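Local coordinates for protein PrgA (Enterococcus faecalis, PDB 6Z9K) that provides surface exclusion that protects enterococcal cells against unwanted conjugation, extending far outside the cell, and is represented here by its CAP domain, at residues Lys89-Ser94 and Ser188-Gly193; Ser97-Ser102 and Gln227-Glu232; Lys74-Tyr79 and Glu165-Met170. All blocks are in the same frame, centred on the assembly; numbering follows the deposited sequence. Where two conformers were deposited one is given.

In the fold
From the N terminus, the chain enters helix 70-90, then runs through strand 97-98 into helix 100-112, so the first halves of all three contacts come in quick succession. The partners return much later in the same order. Contact 3 closes first, when helix 160-176 packs on helix 70-90; contact 1 follows, where the chain leaves helix 184-189; contact 2 closes last, where strand 232-233 pairs with strand 97-98. None of the loops encloses another: each pair crosses. Contacts 1 and 3 both use helix 70-90, and contacts 2 and 3 meet directly through the K74-D100 salt bridge. Together they tie helix 70-90 and the strand and helix after it to helices 160-176 and 184-189 and to strand 232-233.

Contact 1 (Lys89-Ser94 and Ser188-Gly193); sequences KKLGLS and SLLQDG
The carboxylate oxygen OD1 of D192 is gripped by two backbone amides, one from each segment, a small example of how an acidic side chain can tie two helix exits together. S94 N is the stronger donor: it lies 2.9 Å from D192 OD1, with a nearly straight N-H...O angle of 163°, and meets the oxygen almost in line with its C-O bond. G193 N, from the residue next to the aspartate, adds a weak bond. The same amide also points weakly at the hydroxyl of S94, with 3.1 Å between G193 N and S94 OG. That hydroxyl lies between its backbone N and carbonyl carbon (chi1 55°) and has its main partner in the carbonyl oxygen of K194.

Beside this polar knot, L93 lies against the aspartate. Its CD2 is 3.5 Å from D192 CB, while the other branch, CD1, turns to the backbone two residues before the aspartate, 3.4 Å from L190 O. L190 is in turn crossed at about a right angle by L91, methyl to methyl, at 3.8 Å between the two CD1 atoms, and its side chain also touches V87 and L175. G92, at positive phi, is the C-prime residue of the Schellman motif that ends helix 70-90, and L93 follows it directly. R88 links both segments through its guanidinium, which donates to the carbonyl oxygens of S94, L189 and Q191.

H185, a magnesium ligand, lies in helix 184-189, its side chain about 9 Å from that of L190. With one sound and one weak N-H bond on D192 OD1, the surroundings are consistent with an ionised carboxylate.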
loop_
_atom_site.group_PDB
_atom_site.type_symbol
_atom_site.label_atom_id
_atom_site.label_comp_id
_atom_site.label_asym_id
_atom_site.label_seq_id
_atom_site.Cartn_x
_atom_site.Cartn_y
_atom_site.Cartn_z
ATOM N N LYS A 89 -5.324 11.316 -6.282
ATOM C CA LYS A 89 -5.967 12.115 -7.335
ATOM C C LYS A 89 -6.890 13.148 -6.654
ATOM O O LYS A 89 -6.901 14.348 -7.084
ATOM C CB LYS A 89 -6.755 11.231 -8.301
ATOM C CG LYS A 89 -7.361 12.019 -9.461
ATOM C CD LYS A 89 -7.938 11.117 -10.493
ATOM C CE LYS A 89 -8.250 11.871 -11.767
ATOM N NZ LYS A 89 -9.040 11.019 -12.695
ATOM N N LYS A 90 -7.592 12.778 -5.600
ATOM C CA LYS A 90 -8.509 13.766 -4.956
ATOM C C LYS A 90 -7.681 14.919 -4.393
ATOM O O LYS A 90 -8.190 16.051 -4.387
ATOM C CB LYS A 90 -9.343 13.105 -3.870
ATOM C CG LYS A 90 -10.427 12.210 -4.464
ATOM C CD LYS A 90 -11.178 11.408 -3.449
ATOM C CE LYS A 90 -12.333 10.625 -4.064
ATOM N NZ LYS A 90 -13.023 9.832 -3.008
ATOM N N LEU A 91 -6.445 14.645 -3.979
ATOM C CA LEU A 91 -5.564 15.663 -3.351
ATOM C C LEU A 91 -4.666 16.328 -4.403
ATOM O O LEU A 91 -3.854 17.185 -4.026
ATOM C CB LEU A 91 -4.747 15.040 -2.208
ATOM C CG LEU A 91 -5.506 14.580 -0.974
ATOM C CD1 LEU A 91 -4.575 13.997 0.066
ATOM C CD2 LEU A 91 -6.338 15.690 -0.362
ATOM N N GLY A 92 -4.861 16.058 -5.684
ATOM C CA GLY A 92 -4.108 16.652 -6.798
ATOM C C GLY A 92 -2.638 16.299 -6.765
ATOM O O GLY A 92 -1.797 17.151 -7.130
ATOM N N LEU A 93 -2.318 15.089 -6.303
ATOM C CA LEU A 93 -0.943 14.527 -6.249
ATOM C C LEU A 93 -0.664 13.621 -7.447
ATOM O O LEU A 93 -1.611 13.056 -8.050
ATOM C CB LEU A 93 -0.832 13.726 -4.960
ATOM C CG LEU A 93 -0.922 14.511 -3.664
ATOM C CD1 LEU A 93 -1.116 13.593 -2.498
ATOM C CD2 LEU A 93 0.316 15.326 -3.486
ATOM N N SER A 94 0.618 13.446 -7.798
ATOM C CA SER A 94 0.988 12.613 -8.948
ATOM C C SER A 94 0.397 11.225 -8.756
ATOM O O SER A 94 0.344 10.730 -7.575
ATOM C CB SER A 94 2.513 12.579 -9.095
ATOM O OG SER A 94 3.117 12.131 -7.863
ATOM N N SER A 188 4.477 9.723 3.774
ATOM C CA SER A 188 5.104 8.932 2.724
ATOM C C SER A 188 4.124 8.521 1.625
ATOM O O SER A 188 4.441 8.641 0.443
ATOM C CB SER A 188 5.775 7.742 3.352
ATOM O OG SER A 188 6.399 7.002 2.334
ATOM N N LEU A 189 2.988 7.957 2.012
ATOM C CA LEU A 189 1.985 7.480 1.042
ATOM C C LEU A 189 1.484 8.657 0.192
ATOM O O LEU A 189 1.105 8.450 -0.972
ATOM C CB LEU A 189 0.837 6.815 1.800
ATOM C CG LEU A 189 1.110 5.489 2.478
ATOM C CD1 LEU A 189 -0.137 5.082 3.237
ATOM C CD2 LEU A 189 1.469 4.415 1.463
ATOM N N LEU A 190 1.466 9.873 0.761
ATOM C CA LEU A 190 0.933 11.021 0.022
ATOM C C LEU A 190 2.059 11.945 -0.404
ATOM O O LEU A 190 1.786 13.102 -0.703
ATOM C CB LEU A 190 -0.105 11.723 0.901
ATOM C CG LEU A 190 -1.288 10.875 1.312
ATOM C CD1 LEU A 190 -2.290 11.736 2.088
ATOM C CD2 LEU A 190 -2.006 10.242 0.088
ATOM N N GLN A 191 3.281 11.442 -0.557
ATOM C CA GLN A 191 4.415 12.321 -0.957
ATOM C C GLN A 191 4.257 12.769 -2.413
ATOM O O GLN A 191 4.004 11.935 -3.279
ATOM C CB GLN A 191 5.732 11.573 -0.740
ATOM C CG GLN A 191 6.930 12.452 -1.009
ATOM C CD GLN A 191 8.260 11.761 -0.885
ATOM O OE1 GLN A 191 8.923 11.891 0.129
ATOM N NE2 GLN A 191 8.674 11.065 -1.929
ATOM N N ASP A 192 4.372 14.065 -2.726
ATOM C CA ASP A 192 4.141 14.440 -4.146
ATOM C C ASP A 192 5.415 14.039 -4.919
ATOM O O ASP A 192 6.510 13.889 -4.320
ATOM C CB ASP A 192 3.662 15.887 -4.368
ATOM C CG ASP A 192 2.873 16.169 -5.657
ATOM O OD1 ASP A 192 2.564 15.227 -6.504
ATOM O OD2 ASP A 192 2.515 17.381 -5.820
ATOM N N GLY A 193 5.227 13.712 -6.171
ATOM C CA GLY A 193 6.280 13.399 -7.133
ATOM C C GLY A 193 6.548 11.910 -7.217
ATOM O O GLY A 193 7.266 11.491 -8.133
#

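Contact 2 (Ser97-Ser102 and Gln227-Glu232); sequences SVSDQS and QYQNGE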
loop_
_atom_site.group_PDB
_atom_site.type_symbol
_atom_site.label_atom_id
_atom_site.label_comp_id
_atom_site.label_asym_id
_atom_site.label_seq_id
_atom_site.Cartn_x
_atom_site.Cartn_y
_atom_site.Cartn_z
ATOM N N SER A 97 2.173 4.472 -11.040
ATOM C CA SER A 97 2.191 3.350 -11.986
ATOM C C SER A 97 2.482 2.074 -11.218
ATOM O O SER A 97 3.031 2.177 -10.105
ATOM C CB SER A 97 3.203 3.570 -13.069
ATOM O OG SER A 97 4.529 3.595 -12.566
ATOM N N VAL A 98 2.130 0.945 -11.834
ATOM C CA VAL A 98 2.653 -0.392 -11.519
ATOM C C VAL A 98 3.443 -0.850 -12.735
ATOM O O VAL A 98 2.960 -0.738 -13.854
ATOM C CB VAL A 98 1.508 -1.337 -11.177
ATOM C CG1 VAL A 98 2.039 -2.741 -10.978
ATOM C CG2 VAL A 98 0.804 -0.848 -9.933
ATOM N N SER A 99 4.650 -1.342 -12.510
ATOM C CA SER A 99 5.513 -1.848 -13.601
ATOM C C SER A 99 6.172 -3.148 -13.202
ATOM O O SER A 99 6.218 -3.447 -12.016
ATOM C CB SER A 99 6.543 -0.805 -13.932
ATOM O OG SER A 99 7.311 -0.529 -12.803
ATOM N N ASP A 100 6.728 -3.881 -14.154
ATOM C CA ASP A 100 7.602 -5.036 -13.816
ATOM C C ASP A 100 8.709 -4.541 -12.880
ATOM O O ASP A 100 9.046 -5.249 -11.947
ATOM C CB ASP A 100 8.128 -5.664 -15.096
ATOM C CG ASP A 100 6.958 -6.000 -16.001
ATOM O OD1 ASP A 100 6.059 -6.712 -15.511
ATOM O OD2 ASP A 100 6.879 -5.415 -17.108
ATOM N N GLN A 101 9.200 -3.342 -13.103
ATOM C CA GLN A 101 10.293 -2.728 -12.313
ATOM C C GLN A 101 9.841 -2.556 -10.857
ATOM O O GLN A 101 10.542 -2.977 -9.952
ATOM C CB GLN A 101 10.663 -1.371 -12.890
ATOM C CG GLN A 101 11.686 -0.611 -12.087
ATOM C CD GLN A 101 12.194 0.569 -12.882
ATOM O OE1 GLN A 101 11.469 1.499 -13.193
ATOM N NE2 GLN A 101 13.497 0.552 -13.138
ATOM N N SER A 102 8.674 -1.975 -10.628
ATOM C CA SER A 102 8.204 -1.693 -9.244
ATOM C C SER A 102 7.909 -3.018 -8.519
ATOM O O SER A 102 8.208 -3.160 -7.309
ATOM C CB SER A 102 7.041 -0.739 -9.252
ATOM O OG SER A 102 5.827 -1.356 -9.696
ATOM N N GLN A 227 17.639 2.090 -15.974
ATOM C CA GLN A 227 16.452 2.091 -16.871
ATOM C C GLN A 227 15.175 2.151 -15.998
ATOM O O GLN A 227 15.124 1.422 -15.036
ATOM C CB GLN A 227 16.646 0.929 -17.857
ATOM C CG GLN A 227 17.951 1.089 -18.678
ATOM C CD GLN A 227 18.151 0.094 -19.798
ATOM O OE1 GLN A 227 18.560 0.441 -20.906
ATOM N NE2 GLN A 227 17.839 -1.165 -19.531
ATOM N N TYR A 228 14.357 3.167 -16.235
ATOM C CA TYR A 228 13.014 3.409 -15.677
ATOM C C TYR A 228 11.976 2.853 -16.639
ATOM O O TYR A 228 12.063 2.959 -17.888
ATOM C CB TYR A 228 12.753 4.890 -15.413
ATOM C CG TYR A 228 11.432 5.216 -14.763
ATOM C CD1 TYR A 228 11.246 5.055 -13.394
ATOM C CD2 TYR A 228 10.298 5.583 -15.494
ATOM C CE1 TYR A 228 10.040 5.328 -12.771
ATOM C CE2 TYR A 228 9.082 5.863 -14.878
ATOM C CZ TYR A 228 8.921 5.675 -13.511
ATOM O OH TYR A 228 7.740 5.961 -12.877
ATOM N N GLN A 229 10.982 2.221 -16.037
ATOM C CA GLN A 229 9.868 1.610 -16.778
ATOM C C GLN A 229 8.623 2.423 -16.455
ATOM O O GLN A 229 8.310 2.579 -15.257
ATOM C CB GLN A 229 9.741 0.155 -16.389
ATOM C CG GLN A 229 8.804 -0.542 -17.322
ATOM C CD GLN A 229 8.616 -1.973 -16.947
ATOM O OE1 GLN A 229 8.968 -2.392 -15.843
ATOM N NE2 GLN A 229 8.106 -2.723 -17.907
ATOM N N ASN A 230 8.000 3.022 -17.480
ATOM C CA ASN A 230 6.775 3.824 -17.225
ATOM C C ASN A 230 5.656 2.959 -16.603
ATOM O O ASN A 230 4.940 3.500 -15.750
ATOM C CB ASN A 230 6.227 4.464 -18.499
ATOM C CG ASN A 230 7.096 5.583 -19.012
ATOM O OD1 ASN A 230 8.014 6.034 -18.311
ATOM N ND2 ASN A 230 6.915 5.924 -20.283
ATOM N N GLY A 231 5.496 1.706 -17.040
ATOM C CA GLY A 231 4.404 0.832 -16.598
ATOM C C GLY A 231 3.038 1.454 -16.888
ATOM O O GLY A 231 2.880 2.268 -17.849
ATOM N N GLU A 232 2.050 1.102 -16.091
ATOM C CA GLU A 232 0.674 1.574 -16.357
ATOM C C GLU A 232 0.164 2.265 -15.091
ATOM O O GLU A 232 0.218 1.643 -14.015
ATOM C CB GLU A 232 -0.220 0.393 -16.712
ATOM C CG GLU A 232 -1.654 0.813 -17.008
ATOM C CD GLU A 232 -2.133 0.630 -18.440
ATOM O OE1 GLU A 232 -1.355 0.070 -19.243
ATOM O OE2 GLU A 232 -3.294 1.045 -18.762
HETATM O O HOH W 1 6.940 2.370 -12.941
#
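V98 and E232 form an antiparallel hydrogen-bonded pair, a tiny two-stranded sheet leading straight into the capping box of S99 and S102 that starts helix 100-112. Both backbone bonds of the pair measure 3.0 Å, V98 N to E232 O and E232 N to V98 O.

Beyond it, two glutamines exchange side-chain and backbone bonds. Q101, with CG anti to its backbone N (chi1 175°), stretches its carboxamide along the loop as a peptide group would: OE1 takes Q229 N from above the amide plane, and NE2 gives to a lone pair of Q227 O. Q229 is likewise extended (chi1 -169°) and reaches back to the first helical turn. Its OE1 lies 2.9 Å from Q101 N, nearly along the C=O axis; the second bond, from Q229 NE2 to D100 OD2 at 3.1 Å, sets the rotation of the amide and arrives on the anti side, 26° out of the carboxylate plane. The other oxygen, D100 OD1, forms a salt bridge with K74.

A water also joins the two segments: it donates to Q229 O at 2.7 Å and sits 2.9 Å from S99 OG.

Contact 3 (Lys74-Tyr79 and Glu165-Met170); sequences KELSVY and ESIRKM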
loop_
_atom_site.group_PDB
_atom_site.type_symbol
_atom_site.label_atom_id
_atom_site.label_comp_id
_atom_site.label_asym_id
_atom_site.label_seq_id
_atom_site.Cartn_x
_atom_site.Cartn_y
_atom_site.Cartn_z
ATOM N N LYS A 74 1.033 -8.876 -9.955
ATOM C CA LYS A 74 0.566 -7.653 -10.631
ATOM C C LYS A 74 -0.800 -7.279 -10.053
ATOM O O LYS A 74 -0.981 -6.111 -9.717
ATOM C CB LYS A 74 0.556 -7.801 -12.144
ATOM C CG LYS A 74 0.253 -6.494 -12.889
ATOM C CD LYS A 74 0.970 -6.412 -14.242
ATOM C CE LYS A 74 2.481 -6.321 -14.055
ATOM N NZ LYS A 74 3.246 -6.045 -15.302
ATOM N N GLU A 75 -1.694 -8.243 -9.820
ATOM C CA GLU A 75 -3.046 -7.947 -9.272
ATOM C C GLU A 75 -2.901 -7.259 -7.919
ATOM O O GLU A 75 -3.641 -6.301 -7.652
ATOM C CB GLU A 75 -3.895 -9.201 -9.087
ATOM C CG GLU A 75 -4.448 -9.776 -10.364
ATOM C CD GLU A 75 -5.220 -11.070 -10.104
ATOM O OE1 GLU A 75 -4.923 -12.098 -10.780
ATOM O OE2 GLU A 75 -6.069 -11.052 -9.160
ATOM N N LEU A 76 -2.055 -7.793 -7.058
ATOM C CA LEU A 76 -1.835 -7.278 -5.695
ATOM C C LEU A 76 -1.382 -5.823 -5.761
ATOM O O LEU A 76 -1.934 -5.011 -5.011
ATOM C CB LEU A 76 -0.820 -8.154 -4.981
ATOM C CG LEU A 76 -0.731 -7.952 -3.476
ATOM C CD1 LEU A 76 -2.015 -8.394 -2.790
ATOM C CD2 LEU A 76 0.517 -8.617 -2.897
ATOM N N SER A 77 -0.448 -5.508 -6.647
ATOM C CA SER A 77 0.082 -4.130 -6.781
ATOM C C SER A 77 -0.993 -3.214 -7.390
ATOM O O SER A 77 -1.135 -2.096 -6.887
ATOM C CB SER A 77 1.331 -4.107 -7.611
ATOM O OG SER A 77 2.442 -4.589 -6.854
ATOM N N VAL A 78 -1.717 -3.701 -8.381
ATOM C CA VAL A 78 -2.729 -2.851 -9.049
ATOM C C VAL A 78 -3.835 -2.565 -8.043
ATOM O O VAL A 78 -4.320 -1.411 -7.979
ATOM C CB VAL A 78 -3.266 -3.470 -10.347
ATOM C CG1 VAL A 78 -4.481 -2.696 -10.805
ATOM C CG2 VAL A 78 -2.213 -3.537 -11.425
ATOM N N TYR A 79 -4.280 -3.561 -7.266
ATOM C CA TYR A 79 -5.375 -3.379 -6.281
ATOM C C TYR A 79 -5.033 -2.248 -5.314
ATOM O O TYR A 79 -5.789 -1.293 -5.080
ATOM C CB TYR A 79 -5.576 -4.660 -5.494
ATOM C CG TYR A 79 -6.427 -4.477 -4.278
ATOM C CD1 TYR A 79 -7.808 -4.406 -4.357
ATOM C CD2 TYR A 79 -5.875 -4.363 -3.035
ATOM C CE1 TYR A 79 -8.595 -4.243 -3.232
ATOM C CE2 TYR A 79 -6.637 -4.180 -1.898
ATOM C CZ TYR A 79 -8.016 -4.103 -1.977
ATOM O OH TYR A 79 -8.785 -3.975 -0.844
ATOM N N GLU A 165 -8.516 -7.261 2.161
ATOM C CA GLU A 165 -9.094 -6.690 3.406
ATOM C C GLU A 165 -7.958 -6.075 4.220
ATOM O O GLU A 165 -8.119 -4.941 4.710
ATOM C CB GLU A 165 -9.857 -7.772 4.169
ATOM C CG GLU A 165 -10.563 -7.327 5.458
ATOM C CD GLU A 165 -11.263 -8.524 6.097
ATOM O OE1 GLU A 165 -10.585 -9.604 6.204
ATOM O OE2 GLU A 165 -12.480 -8.427 6.441
ATOM N N SER A 166 -6.861 -6.797 4.394
ATOM C CA SER A 166 -5.715 -6.343 5.216
ATOM C C SER A 166 -5.091 -5.091 4.602
ATOM O O SER A 166 -4.695 -4.176 5.325
ATOM C CB SER A 166 -4.717 -7.479 5.283
ATOM O OG SER A 166 -5.256 -8.596 6.010
ATOM N N ILE A 167 -4.916 -5.101 3.294
ATOM C CA ILE A 167 -4.293 -3.951 2.598
ATOM C C ILE A 167 -5.162 -2.719 2.786
ATOM O O ILE A 167 -4.606 -1.628 3.095
ATOM C CB ILE A 167 -3.981 -4.280 1.132
ATOM C CG1 ILE A 167 -2.832 -5.281 1.046
ATOM C CG2 ILE A 167 -3.742 -2.987 0.370
ATOM C CD1 ILE A 167 -2.679 -5.891 -0.301
ATOM N N ARG A 168 -6.471 -2.831 2.620
ATOM C CA ARG A 168 -7.280 -1.607 2.774
ATOM C C ARG A 168 -7.186 -1.139 4.231
ATOM O O ARG A 168 -7.125 0.063 4.446
ATOM C CB ARG A 168 -8.721 -1.857 2.353
ATOM C CG ARG A 168 -9.530 -0.566 2.335
ATOM C CD ARG A 168 -10.998 -0.885 2.064
ATOM N NE ARG A 168 -11.810 0.317 1.912
ATOM C CZ ARG A 168 -12.424 0.978 2.886
ATOM N NH1 ARG A 168 -12.376 0.580 4.124
ATOM N NH2 ARG A 168 -13.149 2.050 2.604
ATOM N N LYS A 169 -7.236 -2.023 5.212
ATOM C CA LYS A 169 -7.195 -1.667 6.651
ATOM C C LYS A 169 -5.856 -0.984 6.916
ATOM O O LYS A 169 -5.813 0.021 7.625
ATOM C CB LYS A 169 -7.368 -2.909 7.544
ATOM C CG LYS A 169 -7.517 -2.548 9.013
ATOM C CD LYS A 169 -7.884 -3.749 9.837
ATOM C CE LYS A 169 -7.593 -3.542 11.311
ATOM N NZ LYS A 169 -7.599 -4.841 12.062
ATOM N N MET A 170 -4.775 -1.538 6.370
ATOM C CA MET A 170 -3.433 -0.924 6.501
ATOM C C MET A 170 -3.419 0.494 5.935
ATOM O O MET A 170 -2.922 1.409 6.608
ATOM C CB MET A 170 -2.381 -1.808 5.813
ATOM C CG MET A 170 -1.019 -1.206 5.818
ATOM S SD MET A 170 0.091 -2.206 4.808
ATOM C CE MET A 170 -1.005 -3.546 4.398
#
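I167 meets helix 70-90 with both branches of its side chain, CD1 on L76 and CG2 on Y79, illustrating how a single beta-branched residue can bridge two helices whose axes stay well apart. The segments approach to 11.4 Å between axes and cross at -31°, their directions running roughly the same way. No hydrogen bond joins them, and side chains from both helices span the distance.

The apolar contacts come first. L76 has CG anti to its backbone N (chi1 -166°), and its CD1 touches I167 CD1 at 3.6 Å, the two side chains crossing at a slant. The other arm of the isoleucine, CG2, lies at the edge of the Y79 ring, close to the ring plane, at 3.9 Å from CE2. The tyrosine and isoleucine side chains run alongside in opposite senses, and I167 CB is 4.0 Å from Y79 CE2.

The second group concerns the polar ends of long side chains. Y79, its CG also anti to the backbone N (chi1 167°), reaches across the gap far enough for OH to lie 3.8 Å from R168 CB. That contact is van der Waals in kind; the hydrogen bond of the hydroxyl goes to the carbonyl oxygen of Q164, one residue before the segment, so the buried phenol is tied to the partner helix. The extended R168 carries its guanidinium away from the tyrosine to the carbonyl oxygens of K14, G15 and N46, linking this helix to the N-terminal segment (K14, G15) and to the loop after helix 32-45 (N46).

The three-stranded sheet of the CAP domain packs against both helices: I167 and M170 rest on I212 of strand 211-217, and S77 OG bonds to V199 N of strand 196-202. Helix 100-112 meets K74 and S77 through I103.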